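Local coordinates for putative HpcE protein (Mycolicibacterium smegmatis, PDB 6V77) that belongs to the fumarylacetoacetate hydrolase (FAH) family, holds a zinc ion in the crystal and has no assigned function, at residues Pro69-Ala74 with Pro233-Phe238; Leu124-Gly129 with Ile237-Pro242. All coordinates share one frame; numbering follows the deposited sequence.

Contact 1. Residues Pro69-Ala74 with Pro233-Phe238; sequences PRQVFA and PGDVIF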
loop_
_atom_site.group_PDB
_atom_site.type_symbol
_atom_site.label_atom_id
_atom_site.label_comp_id
_atom_site.label_asym_id
_atom_site.label_seq_id
_atom_site.Cartn_x
_atom_site.Cartn_y
_atom_site.Cartn_z
ATOM N N PRO B 69 1.640 -2.314 -8.234
ATOM C CA PRO B 69 2.195 -3.259 -7.263
ATOM C C PRO B 69 1.204 -3.497 -6.128
ATOM O O PRO B 69 0.496 -2.589 -5.698
ATOM C CB PRO B 69 3.473 -2.570 -6.766
ATOM C CG PRO B 69 3.232 -1.086 -7.047
ATOM C CD PRO B 69 2.388 -1.037 -8.279
ATOM N N ARG B 70 1.157 -4.745 -5.654
ATOM C CA ARG B 70 0.313 -5.046 -4.500
ATOM C C ARG B 70 0.799 -4.329 -3.245
ATOM O O ARG B 70 -0.016 -3.894 -2.419
ATOM C CB ARG B 70 0.270 -6.558 -4.294
ATOM C CG ARG B 70 -0.503 -7.216 -5.416
ATOM C CD ARG B 70 -0.198 -8.701 -5.528
ATOM N NE ARG B 70 -0.985 -9.469 -4.587
ATOM C CZ ARG B 70 -1.050 -10.804 -4.598
ATOM N NH1 ARG B 70 -0.375 -11.499 -5.510
ATOM N NH2 ARG B 70 -1.791 -11.443 -3.704
ATOM N N GLN B 71 2.119 -4.229 -3.070
ATOM C CA GLN B 71 2.716 -3.577 -1.916
ATOM C C GLN B 71 3.837 -2.689 -2.422
ATOM O O GLN B 71 4.574 -3.093 -3.325
ATOM C CB GLN B 71 3.287 -4.597 -0.918
ATOM C CG GLN B 71 2.204 -5.524 -0.362
ATOM C CD GLN B 71 2.759 -6.654 0.500
ATOM O OE1 GLN B 71 2.246 -6.904 1.602
ATOM N NE2 GLN B 71 3.799 -7.341 0.015
ATOM N N VAL B 72 3.947 -1.491 -1.845
ATOM C CA VAL B 72 5.031 -0.548 -2.142
ATOM C C VAL B 72 5.765 -0.286 -0.844
ATOM O O VAL B 72 5.164 0.200 0.128
ATOM C CB VAL B 72 4.498 0.777 -2.705
ATOM C CG1 VAL B 72 5.655 1.775 -2.899
ATOM C CG2 VAL B 72 3.718 0.551 -3.993
ATOM N N PHE B 73 7.056 -0.546 -0.832
ATOM C CA PHE B 73 7.877 -0.282 0.340
ATOM C C PHE B 73 8.788 0.889 0.042
ATOM O O PHE B 73 9.575 0.837 -0.905
ATOM C CB PHE B 73 8.692 -1.514 0.706
ATOM C CG PHE B 73 7.830 -2.692 0.945
ATOM C CD1 PHE B 73 7.187 -2.852 2.158
ATOM C CD2 PHE B 73 7.583 -3.595 -0.080
ATOM C CE1 PHE B 73 6.341 -3.940 2.397
ATOM C CE2 PHE B 73 6.740 -4.716 0.151
ATOM C CZ PHE B 73 6.102 -4.866 1.381
ATOM N N ALA B 74 8.699 1.928 0.851
ATOM C CA ALA B 74 9.579 3.081 0.669
ATOM C C ALA B 74 10.465 3.195 1.897
ATOM O O ALA B 74 9.978 3.097 3.029
ATOM C CB ALA B 74 8.774 4.355 0.442
ATOM N N PRO B 233 5.565 -11.082 -6.098
ATOM C CA PRO B 233 6.063 -10.695 -7.423
ATOM C C PRO B 233 5.390 -9.401 -7.858
ATOM O O PRO B 233 4.190 -9.206 -7.644
ATOM C CB PRO B 233 5.656 -11.870 -8.315
ATOM C CG PRO B 233 5.479 -13.036 -7.346
ATOM C CD PRO B 233 4.947 -12.422 -6.089
ATOM N N GLY B 234 6.179 -8.503 -8.446
ATOM C CA GLY B 234 5.663 -7.221 -8.880
ATOM C C GLY B 234 5.644 -6.130 -7.821
ATOM O O GLY B 234 5.383 -4.965 -8.168
ATOM N N ASP B 235 5.951 -6.449 -6.562
ATOM C CA ASP B 235 6.066 -5.415 -5.531
ATOM C C ASP B 235 7.229 -4.474 -5.841
ATOM O O ASP B 235 8.211 -4.847 -6.487
ATOM C CB ASP B 235 6.302 -6.024 -4.139
ATOM C CG ASP B 235 5.034 -6.585 -3.496
ATOM O OD1 ASP B 235 3.933 -6.468 -4.083
ATOM O OD2 ASP B 235 5.168 -7.161 -2.390
ATOM N N VAL B 236 7.125 -3.251 -5.319
ATOM C CA VAL B 236 8.067 -2.171 -5.605
ATOM C C VAL B 236 8.755 -1.755 -4.313
ATOM O O VAL B 236 8.089 -1.576 -3.282
ATOM C CB VAL B 236 7.344 -0.972 -6.252
ATOM C CG1 VAL B 236 8.212 0.312 -6.176
ATOM C CG2 VAL B 236 7.010 -1.296 -7.693
ATOM N N ILE B 237 10.080 -1.591 -4.368
ATOM C CA ILE B 237 10.851 -1.041 -3.252
ATOM C C ILE B 237 11.562 0.219 -3.726
ATOM O O ILE B 237 12.386 0.160 -4.650
ATOM C CB ILE B 237 11.882 -2.038 -2.701
ATOM C CG1 ILE B 237 11.223 -3.356 -2.314
ATOM C CG2 ILE B 237 12.564 -1.447 -1.466
ATOM C CD1 ILE B 237 12.280 -4.399 -1.922
ATOM N N PHE B 238 11.231 1.355 -3.099
ATOM C CA PHE B 238 12.000 2.592 -3.221
ATOM C C PHE B 238 13.111 2.524 -2.176
ATOM O O PHE B 238 12.825 2.579 -0.978
ATOM C CB PHE B 238 11.080 3.783 -2.966
ATOM C CG PHE B 238 10.267 4.198 -4.154
ATOM C CD1 PHE B 238 10.743 5.223 -4.998
ATOM C CD2 PHE B 238 9.037 3.616 -4.427
ATOM C CE1 PHE B 238 9.998 5.631 -6.096
ATOM C CE2 PHE B 238 8.293 4.021 -5.522
ATOM C CZ PHE B 238 8.777 5.023 -6.357
HETATM O O HOH W 1 2.817 -7.013 -6.487
HETATM O O HOH W 2 1.732 -10.659 -7.276
#
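The F73 ring takes the D235 carboxylate at its edge, OD2 lying near the ring plane 3.9 Å from CE2, while on the other side of the sheet the F238 ring receives V72 CG1 at its own edge, 4.1 Å from CD2. Both rings belong to a parallel strand pair, 72-74 beside 236-238, in the mixed sheet of this FAH-family fold. The backbones are joined by V236 N to Q71 O, F73 N to V236 O and F238 N to F73 O, the last being 2.8 Å long. Side chains alternate: V72, A74, V236 and F238 share one face, F73 and I237 the other, where helix 218-226 packs on them. F100 and S102 of the second subunit meet F73 and Q71, placing this pair beside the dimer interface.

Ahead of the strands, D235 uses both carboxylate oxygens on Q71. Its OD2 accepts from Q71 NE2 at 2.8 Å on the syn side, and the amide comes within reach because the Q71 chain runs extended beyond CG (chi2 173°). By contrast, Q71 N meets OD1 from above the carboxylate plane, along a bent path of 138°. Y232 N also gives to OD2, so protein donors hold both oxygens, and water 1 adds a further bond, donating to D235 OD1 at 2.7 Å and to P233 O while accepting from R70 N.

Contact 2. Residues Leu124-Gly129 with Ile237-Pro242; sequences LVVVMG and IFTGTP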
loop_
_atom_site.group_PDB
_atom_site.type_symbol
_atom_site.label_atom_id
_atom_site.label_comp_id
_atom_site.label_asym_id
_atom_site.label_seq_id
_atom_site.Cartn_x
_atom_site.Cartn_y
_atom_site.Cartn_z
ATOM N N LEU B 124 17.092 4.320 -6.355
ATOM C CA LEU B 124 17.029 3.046 -7.057
ATOM C C LEU B 124 15.721 2.360 -6.697
ATOM O O LEU B 124 15.376 2.249 -5.514
ATOM C CB LEU B 124 18.209 2.156 -6.671
ATOM C CG LEU B 124 18.173 0.742 -7.268
ATOM C CD1 LEU B 124 18.402 0.811 -8.756
ATOM C CD2 LEU B 124 19.242 -0.126 -6.610
ATOM N N VAL B 125 14.975 1.934 -7.713
ATOM C CA VAL B 125 13.719 1.209 -7.534
ATOM C C VAL B 125 13.965 -0.248 -7.884
ATOM O O VAL B 125 14.605 -0.547 -8.899
ATOM C CB VAL B 125 12.602 1.811 -8.407
ATOM C CG1 VAL B 125 11.321 0.985 -8.286
ATOM C CG2 VAL B 125 12.316 3.238 -7.976
ATOM N N VAL B 126 13.461 -1.146 -7.035
ATOM C CA VAL B 126 13.582 -2.591 -7.184
ATOM C C VAL B 126 12.186 -3.158 -7.394
ATOM O O VAL B 126 11.248 -2.782 -6.680
ATOM C CB VAL B 126 14.253 -3.222 -5.948
ATOM C CG1 VAL B 126 14.214 -4.781 -6.031
ATOM C CG2 VAL B 126 15.697 -2.706 -5.814
ATOM N N VAL B 127 12.037 -4.048 -8.377
ATOM C CA VAL B 127 10.760 -4.708 -8.651
ATOM C C VAL B 127 10.980 -6.196 -8.430
ATOM O O VAL B 127 11.910 -6.767 -8.999
ATOM C CB VAL B 127 10.264 -4.446 -10.087
ATOM C CG1 VAL B 127 8.939 -5.164 -10.341
ATOM C CG2 VAL B 127 10.112 -2.958 -10.343
ATOM N N MET B 128 10.137 -6.812 -7.602
ATOM C CA MET B 128 10.308 -8.216 -7.261
ATOM C C MET B 128 9.868 -9.121 -8.405
ATOM O O MET B 128 8.853 -8.867 -9.059
ATOM C CB MET B 128 9.498 -8.550 -6.004
ATOM C CG MET B 128 9.879 -7.709 -4.773
ATOM S SD MET B 128 11.633 -7.892 -4.352
ATOM C CE MET B 128 11.740 -9.653 -3.920
ATOM N N GLY B 129 10.609 -10.212 -8.599
ATOM C CA GLY B 129 10.260 -11.221 -9.592
ATOM C C GLY B 129 9.804 -12.520 -8.943
ATOM O O GLY B 129 9.182 -13.370 -9.587
ATOM N N ILE B 237 10.080 -1.591 -4.368
ATOM C CA ILE B 237 10.851 -1.041 -3.252
ATOM C C ILE B 237 11.562 0.219 -3.726
ATOM O O ILE B 237 12.386 0.160 -4.650
ATOM C CB ILE B 237 11.882 -2.038 -2.701
ATOM C CG1 ILE B 237 11.223 -3.356 -2.314
ATOM C CG2 ILE B 237 12.564 -1.447 -1.466
ATOM C CD1 ILE B 237 12.280 -4.399 -1.922
ATOM N N PHE B 238 11.231 1.355 -3.099
ATOM C CA PHE B 238 12.000 2.592 -3.221
ATOM C C PHE B 238 13.111 2.524 -2.176
ATOM O O PHE B 238 12.825 2.579 -0.978
ATOM C CB PHE B 238 11.080 3.783 -2.966
ATOM C CG PHE B 238 10.267 4.198 -4.154
ATOM C CD1 PHE B 238 10.743 5.223 -4.998
ATOM C CD2 PHE B 238 9.037 3.616 -4.427
ATOM C CE1 PHE B 238 9.998 5.631 -6.096
ATOM C CE2 PHE B 238 8.293 4.021 -5.522
ATOM C CZ PHE B 238 8.777 5.023 -6.357
ATOM N N THR B 239 14.370 2.369 -2.614
ATOM C CA THR B 239 15.415 1.907 -1.695
ATOM C C THR B 239 16.024 3.014 -0.845
ATOM O O THR B 239 16.859 2.711 0.023
ATOM C CB THR B 239 16.544 1.184 -2.447
ATOM O OG1 THR B 239 17.136 2.058 -3.428
ATOM C CG2 THR B 239 16.017 -0.091 -3.118
ATOM N N GLY B 240 15.624 4.268 -1.056
ATOM C CA GLY B 240 16.171 5.379 -0.293
ATOM C C GLY B 240 16.932 6.361 -1.164
ATOM O O GLY B 240 17.283 6.030 -2.298
ATOM N N THR B 241 17.174 7.576 -0.653
ATOM C CA THR B 241 17.845 8.599 -1.446
ATOM C C THR B 241 19.148 9.058 -0.794
ATOM O O THR B 241 19.238 9.148 0.436
ATOM C CB THR B 241 16.941 9.831 -1.663
ATOM O OG1 THR B 241 17.462 10.611 -2.740
ATOM C CG2 THR B 241 16.844 10.699 -0.421
ATOM N N PRO B 242 20.162 9.376 -1.594
ATOM C CA PRO B 242 21.415 9.919 -1.056
ATOM C C PRO B 242 21.239 11.375 -0.622
ATOM O O PRO B 242 20.153 11.955 -0.699
ATOM C CB PRO B 242 22.398 9.794 -2.233
ATOM C CG PRO B 242 21.534 9.818 -3.457
ATOM C CD PRO B 242 20.224 9.145 -3.046
HETATM O O HOH W 3 18.654 4.205 -3.805
#
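An antiparallel strand pairing in the central sheet of the FAH-type fold joins 124-128 to the end of strand 236-238, just where the chain turns into the loop beside the zinc ion. I237 and V126 form the hydrogen-bonded pair, I237 N giving to V126 O and V126 N to I237 O, both at 2.9 Å. V125 and F238 make up the next, non-hydrogen-bonded pair, in which V125 CA also approaches I237 O as a C-H···O contact. On their side of the sheet the valine and phenylalanine side chains lie alongside each other. V125 CG2 sits over one face of the F238 ring, 4.1 Å from its centroid and displaced toward the rim, a CH-pi contact. The V126 and I237 side chains occupy the other face, where M128 SD touches I237 CD1 and helix 218-226 packs on V126 and I237 through V218 and I222.

Beyond the last bridge T239 takes over the pairing. Its backbone N and its hydroxyl both donate to L124 O, the first nearly in line with the carbonyl and the second, at 2.7 Å, from a more oblique direction. The hydroxyl gets there because OG1 stands between the backbone N and the carbonyl carbon (chi1 59°), which also sends CG2 to V126 CG2, 3.8 Å away. G240 follows with a positive phi of 116°, a conformation suited to glycine, and its N donates a hydrogen bond to E123 OE1, E123 being one of the zinc ligands together with E121 and D152. Water 3 bridges the two segments, accepting from L124 N at 3.0 Å and donating to T239 OG1 and to G240 O, both at 2.7 Å.

How the contacts relate
Strand 236-238 is the middle member of a three-strand set, parallel to 72-76 in contact 1 and antiparallel to 118-128 in contact 2, so I237 and F238 serve both. The two contacts are buried, their centres about 8 Å apart; V236 CG1 packs on V125 CG1, and probable backbone bonds tie G234 and D235 to M128. Both run toward the zinc ion, A74 about 6 Å and G240 about 5 Å from it. Contact 1 begins with a carboxylate-amide pairing near the second subunit, whereas contact 2, which no other chain touches, finishes with a threonine hydroxyl and a water. A short apolar strand can thus be flanked by different polar groups, D235 before it and T239 after it.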